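PDB 2WS2: glutathione s-transferase from Haemonchus contortus, which probably catalyses the conjugation of glutathione to halide-bearing electrophilic substrates, releasing a halide anion and a proton. Local coordinates for residues Lys118-Glu121 and Lys122-Glu126. Sequence-based numbering, arbitrary orientation.
Sequences KALE and KDVFE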
ATOM      1  N   LYS A 118     -15.049   8.595  23.601  1.00 40.32           N
ATOM      2  CA  LYS A 118     -14.026   8.326  24.598  1.00 38.63           C
ATOM      3  C   LYS A 118     -13.582   6.870  24.559  1.00 38.54           C
ATOM      4  O   LYS A 118     -12.413   6.579  24.804  1.00 38.72           O
ATOM      5  CB  LYS A 118     -14.548   8.675  25.997  1.00 37.78           C
ATOM      6  CG  LYS A 118     -13.504   9.373  26.909  1.00 38.02           C
ATOM      7  CD  LYS A 118     -13.043  10.723  26.312  1.00 36.50           C
ATOM      8  CE  LYS A 118     -14.198  11.730  26.209  1.00 38.20           C
ATOM      9  NZ  LYS A 118     -13.959  12.816  25.190  1.00 36.90           N
ATOM     10  N   ALA A 119     -14.505   5.957  24.259  1.00 37.94           N
ATOM     11  CA  ALA A 119     -14.156   4.536  24.185  1.00 37.79           C
ATOM     12  C   ALA A 119     -13.800   4.046  22.777  1.00 38.45           C
ATOM     13  O   ALA A 119     -13.677   2.842  22.547  1.00 39.49           O
ATOM     14  CB  ALA A 119     -15.226   3.659  24.840  1.00 37.33           C
ATOM     15  N   LEU A 120     -13.630   4.980  21.847  1.00 39.08           N
ATOM     16  CA  LEU A 120     -13.017   4.702  20.550  1.00 39.49           C
ATOM     17  C   LEU A 120     -11.607   5.264  20.583  1.00 39.44           C
ATOM     18  O   LEU A 120     -10.659   4.661  20.055  1.00 40.10           O
ATOM     19  CB  LEU A 120     -13.798   5.347  19.417  1.00 38.78           C
ATOM     20  CG  LEU A 120     -14.956   4.571  18.789  1.00 37.76           C
ATOM     21  CD1 LEU A 120     -15.055   5.036  17.390  1.00 35.20           C
ATOM     22  CD2 LEU A 120     -14.742   3.047  18.851  1.00 36.00           C
ATOM     23  N   GLU A 121     -11.482   6.428  21.203  1.00 38.64           N
ATOM     24  CA  GLU A 121     -10.188   6.916  21.617  1.00 37.65           C
ATOM     25  C   GLU A 121      -9.453   5.760  22.265  1.00 37.13           C
ATOM     26  O   GLU A 121      -8.392   5.398  21.796  1.00 37.22           O
ATOM     27  CB  GLU A 121     -10.340   8.059  22.614  1.00 38.01           C
ATOM     28  CG  GLU A 121      -9.060   8.843  22.871  1.00 36.92           C
ATOM     29  CD  GLU A 121      -9.321  10.297  23.196  1.00 40.28           C
ATOM     30  OE1 GLU A 121      -8.563  10.868  24.017  1.00 40.56           O
ATOM     31  OE2 GLU A 121     -10.265  10.890  22.603  1.00 41.18           O
ATOM     32  N   LYS A 122     -10.032   5.181  23.317  1.00 36.76           N
ATOM     33  CA  LYS A 122      -9.345   4.183  24.149  1.00 37.47           C
ATOM     34  C   LYS A 122      -9.372   2.700  23.715  1.00 36.87           C
ATOM     35  O   LYS A 122      -8.538   1.940  24.194  1.00 36.54           O
ATOM     36  CB  LYS A 122      -9.728   4.324  25.639  1.00 37.88           C
ATOM     37  CG  LYS A 122     -11.193   4.061  25.981  1.00 40.04           C
ATOM     38  CD  LYS A 122     -11.522   4.431  27.434  1.00 40.56           C
ATOM     39  CE  LYS A 122     -12.128   5.833  27.572  1.00 41.46           C
ATOM     40  NZ  LYS A 122     -13.222   5.853  28.602  1.00 41.98           N
ATOM     41  N   ASP A 123     -10.305   2.284  22.851  1.00 36.49           N
ATOM     42  CA  ASP A 123     -10.323   0.860  22.369  1.00 37.25           C
ATOM     43  C   ASP A 123      -9.930   0.714  20.881  1.00 36.47           C
ATOM     44  O   ASP A 123      -9.824  -0.406  20.347  1.00 37.54           O
ATOM     45  CB  ASP A 123     -11.654   0.133  22.683  1.00 36.67           C
ATOM     46  CG  ASP A 123     -11.822  -0.227  24.191  1.00 36.91           C
ATOM     47  OD1 ASP A 123     -11.252  -1.226  24.691  1.00 35.40           O
ATOM     48  OD2 ASP A 123     -12.567   0.478  24.886  1.00 39.31           O
ATOM     49  N   VAL A 124      -9.691   1.840  20.223  1.00 36.15           N
ATOM     50  CA  VAL A 124      -9.177   1.847  18.853  1.00 36.18           C
ATOM     51  C   VAL A 124      -7.894   2.699  18.729  1.00 36.15           C
ATOM     52  O   VAL A 124      -6.814   2.164  18.461  1.00 35.21           O
ATOM     53  CB  VAL A 124     -10.253   2.328  17.841  1.00 36.79           C
ATOM     54  CG1 VAL A 124      -9.618   2.696  16.499  1.00 36.94           C
ATOM     55  CG2 VAL A 124     -11.378   1.279  17.673  1.00 36.42           C
ATOM     56  N   PHE A 125      -8.032   4.005  18.960  1.00 35.59           N
ATOM     57  CA  PHE A 125      -7.004   5.000  18.632  1.00 35.76           C
ATOM     58  C   PHE A 125      -5.738   4.934  19.470  1.00 35.34           C
ATOM     59  O   PHE A 125      -4.631   5.035  18.935  1.00 35.76           O
ATOM     60  CB  PHE A 125      -7.579   6.426  18.723  1.00 34.64           C
ATOM     61  CG  PHE A 125      -6.541   7.516  18.593  1.00 34.93           C
ATOM     62  CD1 PHE A 125      -6.061   7.900  17.339  1.00 32.04           C
ATOM     63  CD2 PHE A 125      -6.027   8.155  19.735  1.00 35.70           C
ATOM     64  CE1 PHE A 125      -5.094   8.908  17.220  1.00 34.06           C
ATOM     65  CE2 PHE A 125      -5.048   9.160  19.629  1.00 32.06           C
ATOM     66  CZ  PHE A 125      -4.587   9.542  18.375  1.00 34.15           C
ATOM     67  N   GLU A 126      -5.896   4.836  20.781  1.00 35.17           N
ATOM     68  CA  GLU A 126      -4.743   4.974  21.661  1.00 34.95           C
ATOM     69  C   GLU A 126      -3.868   3.713  21.659  1.00 34.11           C
ATOM     70  O   GLU A 126      -2.653   3.832  21.561  1.00 33.05           O
ATOM     71  CB  GLU A 126      -5.167   5.404  23.064  1.00 35.16           C
ATOM     72  CG  GLU A 126      -6.219   6.500  23.017  1.00 36.21           C
ATOM     73  CD  GLU A 126      -5.906   7.660  23.900  1.00 34.89           C
ATOM     74  OE1 GLU A 126      -6.337   7.650  25.086  1.00 35.99           O
ATOM     75  OE2 GLU A 126      -5.246   8.591  23.394  1.00 36.04           O
TER
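Leu120 O takes two backbone bonds at once in the first turns of helix 118-143. Val124 N reaches it at 3.0 Å from 34° off the carbonyl plane, while Phe125 N comes almost in line with the C=O at 2.9 Å. This second, i to i+5 bond marks the wider pi-type turn at 122-125. Beside it the i to i+4 bond from Asp123 N to Ala119 O is slack, weak at 3.4 Å.

The tight side is built from acids and rings. CG of Glu121 lies anti to its own backbone N (chi1 -167°) and packs against the carboxylate carbon of Glu126, with Glu121 CG and Glu126 CD 3.5 Å apart. The two carboxylates are turned 79° against each other and bring Glu121 OE1 within 4.1 Å of Glu126 OE1. Two charged carboxylates this close would probably repel; the hydroxyl of Tyr169, hydrogen-bonded to Glu121 OE1 and Glu126 OE2, may offset some of that, while Tyr105 OH holds Glu121 OE2. Glu126 OE2 also lies in the plane of the buried Phe125 ring, at its edge.

Across the helix the packing is looser: the Leu120 and Val124 side chains lie side by side, pointing the same way, and touch through Leu120 CD2 and Val124 CG2 at 4.0 Å. Lys118 and Lys122 sit at the exposed N-terminal end, Lys118 running out beside Glu121.

Within the C-terminal, largely helical GST domain, the centre of this contact lies about 23 Å from the centre of the chain. Phe125 points its ring inward, meeting Tyr105 of helix 103-107 and Tyr169 of the segment between helices 155-162 and 177-186.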